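Local coordinates for protein probable zinc protease (PDB 4NNZ) that probably acts as a zinc-dependent metallopeptidase of the M16 family, forming one subunit of a heterodimeric protease, at residues P6-F10 / I19-D23; L12-L16 / F211-W216; L33-I37 / G375-S379; L49-L53 / D176-Y181. All coordinates share one frame; numbering follows the deposited sequence.

Contact 1 of 4, residues P6-F10 / I19-D23; sequences PTHEF and IVRED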
loop_
_atom_site.group_PDB
_atom_site.type_symbol
_atom_site.label_atom_id
_atom_site.label_comp_id
_atom_site.label_asym_id
_atom_site.label_seq_id
_atom_site.Cartn_x
_atom_site.Cartn_y
_atom_site.Cartn_z
ATOM N N PRO A 6 23.640 32.939 -12.614
ATOM C CA PRO A 6 23.995 32.379 -13.906
ATOM C C PRO A 6 23.099 31.217 -14.286
ATOM O O PRO A 6 23.515 30.400 -15.068
ATOM C CB PRO A 6 25.399 31.872 -13.653
ATOM C CG PRO A 6 25.342 31.371 -12.263
ATOM C CD PRO A 6 24.449 32.339 -11.539
ATOM N N THR A 7 21.881 31.164 -13.768
ATOM C CA THR A 7 20.987 30.046 -14.015
ATOM C C THR A 7 19.697 30.417 -14.694
ATOM O O THR A 7 18.982 31.243 -14.206
ATOM C CB THR A 7 20.585 29.438 -12.693
ATOM O OG1 THR A 7 21.729 29.401 -11.855
ATOM C CG2 THR A 7 20.073 28.058 -12.898
ATOM N N HIS A 8 19.364 29.738 -15.778
ATOM C CA HIS A 8 18.202 30.074 -16.580
ATOM C C HIS A 8 17.165 28.989 -16.724
ATOM O O HIS A 8 17.504 27.854 -16.875
ATOM C CB HIS A 8 18.648 30.379 -17.974
ATOM C CG HIS A 8 19.816 31.291 -18.050
ATOM N ND1 HIS A 8 19.687 32.657 -18.055
ATOM C CD2 HIS A 8 21.137 31.035 -18.147
ATOM C CE1 HIS A 8 20.881 33.205 -18.144
ATOM N NE2 HIS A 8 21.777 32.242 -18.200
ATOM N N GLU A 9 15.896 29.355 -16.722
ATOM C CA GLU A 9 14.824 28.398 -16.865
ATOM C C GLU A 9 13.866 28.690 -18.016
ATOM O O GLU A 9 13.228 29.715 -18.042
ATOM C CB GLU A 9 14.074 28.400 -15.557
ATOM C CG GLU A 9 12.676 27.861 -15.561
ATOM C CD GLU A 9 12.204 27.557 -14.169
ATOM O OE1 GLU A 9 11.290 26.740 -14.013
ATOM O OE2 GLU A 9 12.743 28.135 -13.222
ATOM N N PHE A 10 13.755 27.770 -18.955
ATOM C CA PHE A 10 12.762 27.884 -20.004
ATOM C C PHE A 10 12.040 26.578 -20.254
ATOM O O PHE A 10 12.557 25.552 -19.964
ATOM C CB PHE A 10 13.390 28.393 -21.280
ATOM C CG PHE A 10 14.392 27.468 -21.872
ATOM C CD1 PHE A 10 15.669 27.433 -21.397
ATOM C CD2 PHE A 10 14.056 26.662 -22.918
ATOM C CE1 PHE A 10 16.597 26.608 -21.948
ATOM C CE2 PHE A 10 14.977 25.834 -23.483
ATOM C CZ PHE A 10 16.253 25.808 -22.994
ATOM N N ILE A 19 16.581 23.558 -17.626
ATOM C CA ILE A 19 17.315 24.401 -16.722
ATOM C C ILE A 19 18.778 24.373 -17.047
ATOM O O ILE A 19 19.341 23.333 -17.230
ATOM C CB ILE A 19 17.088 24.022 -15.267
ATOM C CG1 ILE A 19 15.619 24.159 -14.920
ATOM C CG2 ILE A 19 17.869 24.954 -14.382
ATOM C CD1 ILE A 19 15.224 23.572 -13.602
ATOM N N VAL A 20 19.375 25.542 -17.160
ATOM C CA VAL A 20 20.770 25.651 -17.546
ATOM C C VAL A 20 21.593 26.511 -16.629
ATOM O O VAL A 20 21.253 27.631 -16.383
ATOM C CB VAL A 20 20.916 26.234 -18.949
ATOM C CG1 VAL A 20 22.349 26.214 -19.362
ATOM C CG2 VAL A 20 20.126 25.432 -19.934
ATOM N N ARG A 21 22.697 25.978 -16.151
ATOM C CA ARG A 21 23.654 26.784 -15.437
ATOM C C ARG A 21 25.040 26.734 -16.030
ATOM O O ARG A 21 25.591 25.689 -16.233
ATOM C CB ARG A 21 23.731 26.395 -13.990
ATOM C CG ARG A 21 24.575 27.376 -13.238
ATOM C CD ARG A 21 24.693 26.967 -11.812
ATOM N NE ARG A 21 23.388 26.932 -11.207
ATOM C CZ ARG A 21 23.181 26.663 -9.936
ATOM N NH1 ARG A 21 24.203 26.416 -9.152
ATOM N NH2 ARG A 21 21.961 26.639 -9.460
ATOM N N GLU A 22 25.600 27.898 -16.291
ATOM C CA GLU A 22 26.894 28.008 -16.908
ATOM C C GLU A 22 27.998 28.017 -15.892
ATOM O O GLU A 22 27.928 28.710 -14.924
ATOM C CB GLU A 22 26.940 29.272 -17.726
ATOM C CG GLU A 22 25.836 29.328 -18.750
ATOM C CD GLU A 22 25.655 30.696 -19.347
ATOM O OE1 GLU A 22 25.001 30.813 -20.401
ATOM O OE2 GLU A 22 26.168 31.651 -18.753
ATOM N N ASP A 23 28.995 27.184 -16.097
ATOM C CA ASP A 23 30.191 27.202 -15.297
ATOM C C ASP A 23 31.345 26.884 -16.220
ATOM O O ASP A 23 31.465 25.787 -16.676
ATOM C CB ASP A 23 30.053 26.163 -14.199
ATOM C CG ASP A 23 31.250 26.070 -13.319
ATOM O OD1 ASP A 23 32.328 26.467 -13.737
ATOM O OD2 ASP A 23 31.124 25.581 -12.194
#
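Thr-7 and Arg-21 meet as a non-hydrogen-bonded antiparallel pair, with both side chains on the face of the sheet that looks toward helix 367-379. The arginine chain leaves the backbone extended and bends at CD (chi3 -61°), which brings NE to 3.0 Å from Thr-7 OG1; CG2 of the same threonine lies at the edge of the guanidinium group, in its plane. Pro-6 runs alongside, its CG 4.2 Å from Arg-21 CG. Ile-19 shares this face, and its CG2 touches Thr-7 CG2 at 4.1 Å. The opposite face carries His-8, Val-20 and Phe-10. Here Val-20 CG2 comes to the edge of the phenyl ring, 4.2 Å from Phe-10 CE1, while Glu-22 turns its OE1 to the backbone N of Ala-200 at the start of helix 200-211. The backbones are joined by a reciprocal pair of nearly straight bonds, His-8 N to Val-20 O at 2.9 Å and Val-20 N to His-8 O at 3.0 Å. A weak bond follows from Glu-22 N to Pro-6 O (3.5 Å), where the pairing runs out. The arrangement is that of a beta hairpin, whose first strand is outermost in the mixed sheet of the N-terminal half of the chain.

Contact 2 of 4, residues L12-L16 / F211-W216; sequences LDNGL and FGEIPW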
loop_
_atom_site.group_PDB
_atom_site.type_symbol
_atom_site.label_atom_id
_atom_site.label_comp_id
_atom_site.label_asym_id
_atom_site.label_seq_id
_atom_site.Cartn_x
_atom_site.Cartn_y
_atom_site.Cartn_z
ATOM N N LEU A 12 9.938 24.209 -23.128
ATOM C CA LEU A 12 9.553 24.012 -24.490
ATOM C C LEU A 12 8.087 23.855 -24.613
ATOM O O LEU A 12 7.380 23.729 -23.650
ATOM C CB LEU A 12 10.222 22.802 -25.078
ATOM C CG LEU A 12 11.722 22.817 -24.942
ATOM C CD1 LEU A 12 12.304 21.800 -25.874
ATOM C CD2 LEU A 12 12.293 24.167 -25.269
ATOM N N ASP A 13 7.640 23.875 -25.848
ATOM C CA ASP A 13 6.247 23.857 -26.179
ATOM C C ASP A 13 5.606 22.603 -25.716
ATOM O O ASP A 13 4.460 22.624 -25.344
ATOM C CB ASP A 13 6.075 23.981 -27.674
ATOM C CG ASP A 13 5.801 25.382 -28.100
ATOM O OD1 ASP A 13 5.364 26.193 -27.257
ATOM O OD2 ASP A 13 6.026 25.666 -29.293
ATOM N N ASN A 14 6.356 21.513 -25.737
ATOM C CA ASN A 14 5.825 20.224 -25.339
ATOM C C ASN A 14 5.778 20.095 -23.839
ATOM O O ASN A 14 5.271 19.150 -23.317
ATOM C CB ASN A 14 6.514 19.044 -26.023
ATOM C CG ASN A 14 7.996 19.064 -25.873
ATOM O OD1 ASN A 14 8.534 19.841 -25.133
ATOM N ND2 ASN A 14 8.657 18.214 -26.599
ATOM N N GLY A 15 6.229 21.121 -23.156
ATOM C CA GLY A 15 6.174 21.145 -21.718
ATOM C C GLY A 15 7.406 20.664 -21.021
ATOM O O GLY A 15 7.468 20.638 -19.826
ATOM N N LEU A 16 8.412 20.319 -21.786
ATOM C CA LEU A 16 9.674 19.997 -21.216
ATOM C C LEU A 16 10.174 21.246 -20.603
ATOM O O LEU A 16 10.086 22.266 -21.192
ATOM C CB LEU A 16 10.615 19.582 -22.311
ATOM C CG LEU A 16 11.992 19.190 -21.833
ATOM C CD1 LEU A 16 11.873 18.116 -20.785
ATOM C CD2 LEU A 16 12.789 18.687 -22.991
ATOM N N PHE A 211 14.526 17.671 -28.780
ATOM C CA PHE A 211 13.335 17.354 -28.025
ATOM C C PHE A 211 12.063 17.988 -28.558
ATOM O O PHE A 211 10.977 17.534 -28.277
ATOM C CB PHE A 211 13.522 17.771 -26.574
ATOM C CG PHE A 211 14.558 16.993 -25.844
ATOM C CD1 PHE A 211 14.325 15.709 -25.474
ATOM C CD2 PHE A 211 15.754 17.558 -25.513
ATOM C CE1 PHE A 211 15.268 14.988 -24.798
ATOM C CE2 PHE A 211 16.706 16.845 -24.835
ATOM C CZ PHE A 211 16.461 15.558 -24.481
ATOM N N GLY A 212 12.197 19.036 -29.338
ATOM C CA GLY A 212 11.090 19.894 -29.678
ATOM C C GLY A 212 10.005 19.162 -30.398
ATOM O O GLY A 212 8.846 19.468 -30.282
ATOM N N GLU A 213 10.447 18.195 -31.158
ATOM C CA GLU A 213 9.653 17.355 -32.009
ATOM C C GLU A 213 8.684 16.512 -31.237
ATOM O O GLU A 213 7.646 16.154 -31.726
ATOM C CB GLU A 213 10.559 16.457 -32.847
ATOM C CG GLU A 213 11.987 16.287 -32.335
ATOM C CD GLU A 213 12.978 17.150 -33.075
ATOM O OE1 GLU A 213 13.142 16.952 -34.292
ATOM O OE2 GLU A 213 13.595 18.027 -32.445
ATOM N N ILE A 214 9.106 16.116 -30.057
ATOM C CA ILE A 214 8.368 15.188 -29.250
ATOM C C ILE A 214 7.145 15.844 -28.687
ATOM O O ILE A 214 7.197 16.893 -28.100
ATOM C CB ILE A 214 9.237 14.655 -28.118
ATOM C CG1 ILE A 214 10.632 14.353 -28.641
ATOM C CG2 ILE A 214 8.577 13.460 -27.482
ATOM C CD1 ILE A 214 11.375 13.233 -27.962
ATOM N N PRO A 215 5.979 15.111 -28.915
ATOM C CA PRO A 215 4.764 15.803 -28.497
ATOM C C PRO A 215 4.314 15.546 -27.092
ATOM O O PRO A 215 4.598 14.527 -26.537
ATOM C CB PRO A 215 3.744 15.259 -29.440
ATOM C CG PRO A 215 4.057 13.852 -29.477
ATOM C CD PRO A 215 5.520 13.788 -29.571
ATOM N N TRP A 216 3.582 16.485 -26.547
ATOM C CA TRP A 216 3.019 16.429 -25.235
ATOM C C TRP A 216 2.035 15.293 -25.162
ATOM O O TRP A 216 1.378 14.998 -26.118
ATOM C CB TRP A 216 2.312 17.739 -25.084
ATOM C CG TRP A 216 1.709 18.044 -23.840
ATOM C CD1 TRP A 216 2.224 18.779 -22.877
ATOM C CD2 TRP A 216 0.396 17.710 -23.438
ATOM N NE1 TRP A 216 1.355 18.898 -21.855
ATOM C CE2 TRP A 216 0.210 18.245 -22.185
ATOM C CE3 TRP A 216 -0.631 16.988 -24.013
ATOM C CZ2 TRP A 216 -0.945 18.083 -21.489
ATOM C CZ3 TRP A 216 -1.754 16.832 -23.335
ATOM C CH2 TRP A 216 -1.917 17.373 -22.081
#
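The tip of the hairpin between strands 7-11 and 17-22, a type I turn with a G1 bulge at Gly-15, inserts Asn-14 into a second type I turn, Phe-211 to Ile-214, at the end of helix 200-211. Asn-14 CG takes the crowded position between its own N and carbonyl carbon (chi1 53°), and the amide thereby reaches across. ND2 gives a nearly straight hydrogen bond to Ile-214 O (2.5 Å, probably underestimated in the model) and a weak, bent one to Phe-211 O (2.9 Å), the carbonyl that also accepts Ile-214 N in closing its turn. Asn-14 OD1 faces back to its own loop and takes a weak bond from Leu-16 N at 3.4 Å. The backbone O of Asn-14 lies at the edge of the Trp-216 indole, 3.1 Å from CD1. On the apolar flank, Leu-16 CD2 sits off-centre against the Phe-211 ring, 4.2 Å from its centroid, and Leu-12 CD1 meets Phe-211 CB at 4.3 Å. Helix 100-112 packs against Phe-211 and Ile-214 through Met-111. With carbonyls at NH2 and an N-H at its oxygen, the buried Asn-14 amide has partners consistent with this orientation, and one side chain ties two turns together that are distant in sequence.

Contact 3 of 4, residues L33-I37 / G375-S379; sequences LWYRI and GQLES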
loop_
_atom_site.group_PDB
_atom_site.type_symbol
_atom_site.label_atom_id
_atom_site.label_comp_id
_atom_site.label_asym_id
_atom_site.label_seq_id
_atom_site.Cartn_x
_atom_site.Cartn_y
_atom_site.Cartn_z
ATOM N N LEU A 33 18.724 13.741 -17.203
ATOM C CA LEU A 33 17.301 13.921 -17.484
ATOM C C LEU A 33 16.396 13.389 -16.387
ATOM O O LEU A 33 16.505 12.257 -16.074
ATOM C CB LEU A 33 16.941 13.311 -18.810
ATOM C CG LEU A 33 15.539 13.509 -19.345
ATOM C CD1 LEU A 33 14.977 14.841 -18.947
ATOM C CD2 LEU A 33 15.536 13.416 -20.836
ATOM N N TRP A 34 15.498 14.187 -15.810
ATOM C CA TRP A 34 14.737 13.717 -14.670
ATOM C C TRP A 34 13.283 13.563 -15.003
ATOM O O TRP A 34 12.639 14.496 -15.361
ATOM C CB TRP A 34 14.851 14.715 -13.539
ATOM C CG TRP A 34 16.187 14.821 -12.979
ATOM C CD1 TRP A 34 17.257 15.323 -13.577
ATOM C CD2 TRP A 34 16.610 14.393 -11.699
ATOM N NE1 TRP A 34 18.319 15.247 -12.780
ATOM C CE2 TRP A 34 17.950 14.669 -11.608
ATOM C CE3 TRP A 34 15.981 13.792 -10.625
ATOM C CZ2 TRP A 34 18.673 14.383 -10.499
ATOM C CZ3 TRP A 34 16.689 13.506 -9.543
ATOM C CH2 TRP A 34 18.024 13.790 -9.475
ATOM N N TYR A 35 12.764 12.365 -14.848
ATOM C CA TYR A 35 11.386 12.081 -15.128
ATOM C C TYR A 35 10.663 11.947 -13.824
ATOM O O TYR A 35 11.162 11.358 -12.928
ATOM C CB TYR A 35 11.257 10.775 -15.852
ATOM C CG TYR A 35 11.676 10.756 -17.286
ATOM C CD1 TYR A 35 10.841 11.190 -18.285
ATOM C CD2 TYR A 35 12.893 10.252 -17.646
ATOM C CE1 TYR A 35 11.228 11.147 -19.594
ATOM C CE2 TYR A 35 13.282 10.203 -18.949
ATOM C CZ TYR A 35 12.445 10.650 -19.918
ATOM O OH TYR A 35 12.873 10.584 -21.197
ATOM N N ARG A 36 9.476 12.499 -13.712
ATOM C CA ARG A 36 8.732 12.389 -12.491
ATOM C C ARG A 36 7.899 11.134 -12.421
ATOM O O ARG A 36 6.704 11.172 -12.440
ATOM C CB ARG A 36 7.867 13.604 -12.322
ATOM C CG ARG A 36 8.627 14.880 -12.239
ATOM C CD ARG A 36 7.685 16.041 -12.291
ATOM N NE ARG A 36 8.039 16.943 -13.356
ATOM C CZ ARG A 36 7.211 17.331 -14.299
ATOM N NH1 ARG A 36 5.976 16.896 -14.322
ATOM N NH2 ARG A 36 7.620 18.152 -15.218
ATOM N N ILE A 37 8.553 10.011 -12.352
ATOM C CA ILE A 37 7.861 8.800 -12.149
ATOM C C ILE A 37 8.702 7.992 -11.186
ATOM O O ILE A 37 9.880 8.143 -11.137
ATOM C CB ILE A 37 7.556 8.125 -13.486
ATOM C CG1 ILE A 37 6.748 6.868 -13.273
ATOM C CG2 ILE A 37 8.811 7.889 -14.262
ATOM C CD1 ILE A 37 5.496 7.097 -12.502
ATOM N N GLY A 375 17.589 18.859 -10.235
ATOM C CA GLY A 375 16.689 17.865 -10.762
ATOM C C GLY A 375 15.837 17.201 -9.723
ATOM O O GLY A 375 14.710 16.887 -9.935
ATOM N N GLN A 376 16.412 16.983 -8.580
ATOM C CA GLN A 376 15.713 16.413 -7.479
ATOM C C GLN A 376 14.500 17.239 -7.113
ATOM O O GLN A 376 13.422 16.745 -7.026
ATOM C CB GLN A 376 16.652 16.406 -6.306
ATOM C CG GLN A 376 16.891 15.058 -5.730
ATOM C CD GLN A 376 16.288 14.966 -4.379
ATOM O OE1 GLN A 376 15.138 15.340 -4.193
ATOM N NE2 GLN A 376 17.048 14.470 -3.415
ATOM N N LEU A 377 14.727 18.506 -6.865
ATOM C CA LEU A 377 13.789 19.415 -6.289
ATOM C C LEU A 377 12.697 19.606 -7.286
ATOM O O LEU A 377 11.551 19.610 -6.951
ATOM C CB LEU A 377 14.443 20.754 -6.043
ATOM C CG LEU A 377 15.420 20.851 -4.899
ATOM C CD1 LEU A 377 16.254 22.099 -4.987
ATOM C CD2 LEU A 377 14.740 20.743 -3.578
ATOM N N GLU A 378 13.086 19.770 -8.525
ATOM C CA GLU A 378 12.175 19.935 -9.612
ATOM C C GLU A 378 11.295 18.725 -9.916
ATOM O O GLU A 378 10.242 18.855 -10.463
ATOM C CB GLU A 378 12.919 20.430 -10.838
ATOM C CG GLU A 378 12.206 21.520 -11.600
ATOM C CD GLU A 378 12.423 22.894 -11.036
ATOM O OE1 GLU A 378 13.527 23.211 -10.620
ATOM O OE2 GLU A 378 11.484 23.675 -11.033
ATOM N N SER A 379 11.757 17.549 -9.580
ATOM C CA SER A 379 10.979 16.368 -9.788
ATOM C C SER A 379 9.980 16.171 -8.680
ATOM O O SER A 379 9.122 15.344 -8.752
ATOM C CB SER A 379 11.900 15.178 -9.901
ATOM O OG SER A 379 13.078 15.595 -10.504
#
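Trp-34 leans from its strand onto the backbone of Gly-375, and its CB faces the Ser-379 hydroxyl, whose modelled position is doubtful. With CG anti to the carbonyl carbon (chi1 -67°), the indole lies with one face against the helix. CG and CD1 are each 3.8 Å from Gly-375 CA, which stands 3.5 Å from the centroid of the five-membered ring and only 9° off its normal, a CH-pi contact made over the face. The close fit is possible because Gly-375 has no side chain on this surface. NE1 turns to a hydrogen bond with Gln-32 OE1. The contact joins the N-terminal sheet, of which strand 28-35 is an inner member, to helix 367-379 from the C-terminal half of the chain, more than 330 residues later; the short axes run 8.6 Å apart at 24°. Farther along the ring, CD2 meets Gly-375 C at 3.5 Å and CZ3 lies 3.6 Å from Gln-376 N, which sits above the plane toward the rim. At the tip, CH2 touches Gln-376 CG at 4.1 Å. The ring of Tyr-88 also meets the indole. Beyond the strand, Arg-36 brings CG to 3.6 Å from Ser-379 O, while its NH1 bonds to Asn-188 O.

Contact 4 of 4, residues L49-L53 / D176-Y181; sequences LSHAL and DLRHWY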
loop_
_atom_site.group_PDB
_atom_site.type_symbol
_atom_site.label_atom_id
_atom_site.label_comp_id
_atom_site.label_asym_id
_atom_site.label_seq_id
_atom_site.Cartn_x
_atom_site.Cartn_y
_atom_site.Cartn_z
ATOM N N LEU A 49 7.854 -1.482 -11.514
ATOM C CA LEU A 49 7.741 -1.106 -12.906
ATOM C C LEU A 49 8.638 0.007 -13.357
ATOM O O LEU A 49 9.142 -0.044 -14.424
ATOM C CB LEU A 49 6.307 -0.715 -13.197
ATOM C CG LEU A 49 5.572 -1.216 -14.420
ATOM C CD1 LEU A 49 5.832 -2.665 -14.711
ATOM C CD2 LEU A 49 4.110 -0.991 -14.190
ATOM N N SER A 50 8.772 1.045 -12.564
ATOM C CA SER A 50 9.607 2.158 -12.918
ATOM C C SER A 50 11.045 1.814 -12.948
ATOM O O SER A 50 11.765 2.208 -13.809
ATOM C CB SER A 50 9.370 3.305 -11.977
ATOM O OG SER A 50 8.071 3.232 -11.536
ATOM N N HIS A 51 11.473 1.095 -11.947
ATOM C CA HIS A 51 12.804 0.601 -11.878
ATOM C C HIS A 51 13.150 -0.410 -12.979
ATOM O O HIS A 51 14.246 -0.452 -13.426
ATOM C CB HIS A 51 13.062 0.073 -10.489
ATOM C CG HIS A 51 14.311 -0.707 -10.387
ATOM N ND1 HIS A 51 14.394 -2.011 -10.791
ATOM C CD2 HIS A 51 15.540 -0.359 -9.971
ATOM C CE1 HIS A 51 15.626 -2.432 -10.635
ATOM N NE2 HIS A 51 16.338 -1.451 -10.126
ATOM N N ALA A 52 12.234 -1.263 -13.350
ATOM C CA ALA A 52 12.454 -2.154 -14.450
ATOM C C ALA A 52 12.571 -1.449 -15.774
ATOM O O ALA A 52 13.377 -1.793 -16.600
ATOM C CB ALA A 52 11.359 -3.182 -14.520
ATOM N N LEU A 53 11.713 -0.484 -15.987
ATOM C CA LEU A 53 11.679 0.196 -17.234
ATOM C C LEU A 53 12.987 0.896 -17.419
ATOM O O LEU A 53 13.492 0.955 -18.503
ATOM C CB LEU A 53 10.523 1.171 -17.269
ATOM C CG LEU A 53 10.271 1.979 -18.531
ATOM C CD1 LEU A 53 10.109 1.117 -19.754
ATOM C CD2 LEU A 53 9.084 2.881 -18.372
ATOM N N ASP A 176 3.012 -4.297 -19.841
ATOM C CA ASP A 176 2.938 -3.477 -18.669
ATOM C C ASP A 176 4.014 -2.423 -18.690
ATOM O O ASP A 176 3.786 -1.310 -18.305
ATOM C CB ASP A 176 3.035 -4.331 -17.420
ATOM C CG ASP A 176 1.858 -5.243 -17.249
ATOM O OD1 ASP A 176 0.796 -4.949 -17.784
ATOM O OD2 ASP A 176 1.984 -6.261 -16.575
ATOM N N LEU A 177 5.197 -2.804 -19.116
ATOM C CA LEU A 177 6.300 -1.907 -19.288
ATOM C C LEU A 177 6.113 -0.876 -20.367
ATOM O O LEU A 177 6.481 0.234 -20.199
ATOM C CB LEU A 177 7.562 -2.699 -19.558
ATOM C CG LEU A 177 8.458 -3.156 -18.426
ATOM C CD1 LEU A 177 9.874 -3.084 -18.881
ATOM C CD2 LEU A 177 8.308 -2.282 -17.222
ATOM N N ARG A 178 5.559 -1.261 -21.491
ATOM C CA ARG A 178 5.329 -0.338 -22.573
ATOM C C ARG A 178 4.369 0.717 -22.174
ATOM O O ARG A 178 4.483 1.844 -22.559
ATOM C CB ARG A 178 4.719 -1.064 -23.755
ATOM C CG ARG A 178 5.661 -1.958 -24.505
ATOM C CD ARG A 178 5.034 -2.468 -25.770
ATOM N NE ARG A 178 5.959 -3.261 -26.547
ATOM C CZ ARG A 178 5.777 -4.542 -26.812
ATOM N NH1 ARG A 178 4.712 -5.161 -26.354
ATOM N NH2 ARG A 178 6.650 -5.206 -27.536
ATOM N N HIS A 179 3.344 0.293 -21.482
ATOM C CA HIS A 179 2.286 1.156 -21.087
ATOM C C HIS A 179 2.742 2.182 -20.110
ATOM O O HIS A 179 2.323 3.304 -20.127
ATOM C CB HIS A 179 1.173 0.334 -20.513
ATOM C CG HIS A 179 -0.019 1.132 -20.145
ATOM N ND1 HIS A 179 -0.908 1.602 -21.078
ATOM C CD2 HIS A 179 -0.459 1.568 -18.948
ATOM C CE1 HIS A 179 -1.852 2.286 -20.470
ATOM N NE2 HIS A 179 -1.603 2.279 -19.176
ATOM N N TRP A 180 3.591 1.741 -19.217
ATOM C CA TRP A 180 4.198 2.592 -18.247
ATOM C C TRP A 180 5.065 3.590 -18.941
ATOM O O TRP A 180 5.127 4.722 -18.548
ATOM C CB TRP A 180 4.964 1.754 -17.252
ATOM C CG TRP A 180 5.266 2.395 -15.970
ATOM C CD1 TRP A 180 6.455 2.795 -15.567
ATOM C CD2 TRP A 180 4.373 2.664 -14.894
ATOM N NE1 TRP A 180 6.394 3.322 -14.341
ATOM C CE2 TRP A 180 5.120 3.244 -13.892
ATOM C CE3 TRP A 180 3.019 2.470 -14.686
ATOM C CZ2 TRP A 180 4.575 3.642 -12.716
ATOM C CZ3 TRP A 180 2.493 2.865 -13.540
ATOM C CH2 TRP A 180 3.261 3.440 -12.554
ATOM N N TYR A 181 5.755 3.158 -19.973
ATOM C CA TYR A 181 6.577 4.063 -20.717
ATOM C C TYR A 181 5.726 5.110 -21.381
ATOM O O TYR A 181 6.020 6.267 -21.321
ATOM C CB TYR A 181 7.441 3.322 -21.726
ATOM C CG TYR A 181 8.072 4.211 -22.741
ATOM C CD1 TYR A 181 7.335 4.710 -23.772
ATOM C CD2 TYR A 181 9.387 4.566 -22.663
ATOM C CE1 TYR A 181 7.875 5.551 -24.696
ATOM C CE2 TYR A 181 9.938 5.398 -23.597
ATOM C CZ TYR A 181 9.166 5.879 -24.609
ATOM O OH TYR A 181 9.689 6.698 -25.547
#
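The hydroxyl of Ser-50 receives a weak, bent hydrogen bond from the indole of Trp-180, NE1 to OG 3.3 Å, and has a second weak partner in Gly-38 O; the modelled place of OG is not quite secure. Ser-50 lies on helix 49-56, whose sequence fits the HXXEH signature of M16 peptidases. His-51 is the first histidine of that signature, a zinc ligand in M16 relatives and probably here, and its CB points away from helix 174-184. The two helical segments pack nearly perpendicular, crossing at -92° with their axes 9.8 Å apart. Leu-49 lies over one face of Trp-180: its CB is 4.1 Å from the centroid of the five-membered ring and almost on the normal, and CD2 lies 3.7 Å from CE3. Leu-177 slides past it in the opposite direction, CD2 to Leu-49 CD1 3.5 Å, and the same CD2 reaches Ala-52 CB and Leu-53 CB. Asp-176, whose CB lies near Leu-49 CD1, forms a salt bridge through OD2 with Arg-223 of the second subunit. Leu-53 projects with CG anti to its backbone N (chi1 -178°); its CD2 fits against the edge of the Trp-180 ring, 3.8 Å from CD1, and lies 3.8 Å from Tyr-181 CB.

Contacts 1 and 2 share the first hairpin, one along its strands and the other at its turn, with centres about 19 Å apart. The centre of contact 3 is about 16 Å from each of theirs: Glu-378 touches Ile-19 of contact 1 (OE1 to CD1, 3.5 Å) and salt-bridges Lys-17 through OE2, and Leu-33 packs on Phe-211 of contact 2. Helix 367-379 of contact 3 also packs on Ile-19 and Arg-21 of contact 1. A PEG molecule is bound about 3 Å from the Glu-378 side chain. Contact 4, which holds the probable metal-site helix, adjoins contact 3 where Ile-37 CD1 meets Trp-180 CZ2 at 3.6 Å, but its centre is about 31 Å from that of contact 1.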